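Side-chain contact in envelopment polyprotein (Bovine Schmallenberg virus BH80/Germany/2011, PDB 7A56), which probably fuses the viral and host-cell membranes during entry, its Gc glycoprotein acting as a class II fusion protein, here in the postfusion conformation: residues K138-S141 against P142-H145. Residues are numbered along the deposited sequence; the frame is centred on the assembly and turned at random.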
# COMPACT_ATOMS: atom_id res chain seq x y z
N LYS A 138 -0.21 -51.56 -20.49
CA LYS A 138 0.11 -50.54 -19.51
C LYS A 138 -0.91 -49.41 -19.59
O LYS A 138 -1.76 -49.35 -20.49
CB LYS A 138 1.54 -50.03 -19.72
CG LYS A 138 1.67 -49.19 -20.94
CD LYS A 138 2.96 -49.46 -21.70
CE LYS A 138 4.18 -49.12 -20.89
NZ LYS A 138 4.50 -47.65 -20.91
N CYS A 139 -0.87 -48.55 -18.58
CA CYS A 139 -1.79 -47.42 -18.51
C CYS A 139 -1.64 -46.57 -19.77
O CYS A 139 -0.52 -46.40 -20.25
CB CYS A 139 -1.51 -46.60 -17.26
SG CYS A 139 -1.93 -47.42 -15.71
N PRO A 140 -2.73 -46.07 -20.35
CA PRO A 140 -2.62 -45.20 -21.54
C PRO A 140 -1.92 -43.87 -21.20
O PRO A 140 -1.91 -43.45 -20.05
CB PRO A 140 -4.08 -44.97 -21.95
CG PRO A 140 -4.85 -45.06 -20.63
CD PRO A 140 -4.14 -46.24 -19.93
N SER A 141 -1.26 -43.30 -22.21
CA SER A 141 -0.58 -41.97 -22.12
C SER A 141 -1.21 -41.05 -23.15
O SER A 141 -1.17 -41.35 -24.34
CB SER A 141 0.93 -42.03 -22.41
OG SER A 141 1.61 -43.05 -21.71
N PRO A 142 -1.85 -39.99 -22.72
CA PRO A 142 -2.10 -39.66 -21.31
C PRO A 142 -3.28 -40.48 -20.80
O PRO A 142 -3.94 -41.15 -21.59
CB PRO A 142 -2.48 -38.20 -21.38
CG PRO A 142 -3.31 -38.17 -22.66
CD PRO A 142 -2.54 -39.03 -23.61
N ILE A 143 -3.53 -40.39 -19.50
CA ILE A 143 -4.82 -40.85 -18.98
C ILE A 143 -5.91 -39.98 -19.60
O ILE A 143 -5.87 -38.74 -19.45
CB ILE A 143 -4.84 -40.73 -17.43
CG1 ILE A 143 -3.67 -41.48 -16.76
CG2 ILE A 143 -6.23 -41.07 -16.87
CD1 ILE A 143 -3.59 -43.01 -17.06
N PRO A 144 -6.91 -40.54 -20.28
CA PRO A 144 -7.96 -39.68 -20.86
C PRO A 144 -8.76 -38.91 -19.80
O PRO A 144 -9.11 -39.42 -18.74
CB PRO A 144 -8.85 -40.67 -21.63
CG PRO A 144 -8.59 -41.94 -21.05
CD PRO A 144 -7.16 -41.95 -20.58
N HIS A 145 -9.06 -37.65 -20.11
CA HIS A 145 -9.81 -36.86 -19.15
C HIS A 145 -10.38 -35.62 -19.84
O HIS A 145 -9.86 -35.15 -20.86
CB HIS A 145 -8.94 -36.43 -17.97
CG HIS A 145 -7.73 -35.64 -18.35
ND1 HIS A 145 -6.66 -36.18 -19.01
CD2 HIS A 145 -7.41 -34.34 -18.10
CE1 HIS A 145 -5.74 -35.24 -19.20
NE2 HIS A 145 -6.17 -34.12 -18.64
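Ile143 reaches back along the chain to touch Cys139 and Pro140 across a proline-rich turn. From CB, its CG1 branch sets out anti to the residue's own carbonyl carbon (chi1 -55°), with CG2 anti to the backbone N, and rotation about CB-CG1 (chi2 -58°) carries the terminal methyl to the earlier residues. That methyl, CD1, does the touching: it lies 3.5 Å from the carbonyl O of Pro140 and also meets CG of the same proline. CB of Cys139 is 4.2 Å from CD1 of Ile143. Outside the turn, Ile143 packs on Thr151 and Ser153 of strand 150-158 and on Tyr176 of strand 172-183. The cis peptide between Ser141 and Pro142 makes a type VIb beta turn, with these two residues at its corners, in the loop that joins strand 98-134 to strand 150-158 in this elongated class II fusion protein. Cys139, just before the turn, is tied to strand 172-183 through its disulfide to Cys174. Past the turn, the ring of Pro144 returns to that of Pro140, the two crossing at about a right angle with CD of Pro144 3.9 Å from CG of Pro140; both rings also touch Tyr176. Further along, ND1 of His145 donates a hydrogen bond to the carbonyl O of Ile143 at 2.7 Å, the acceptor at the ring edge, close to the imidazole plane, and the N-H...O angle 158°. The carbonyl O of Pro140, beside the isoleucine methyl, accepts a hydrogen bond from NH1 of Arg297 of a neighbouring subunit, whose side chain also packs on Ser141 and Ile143.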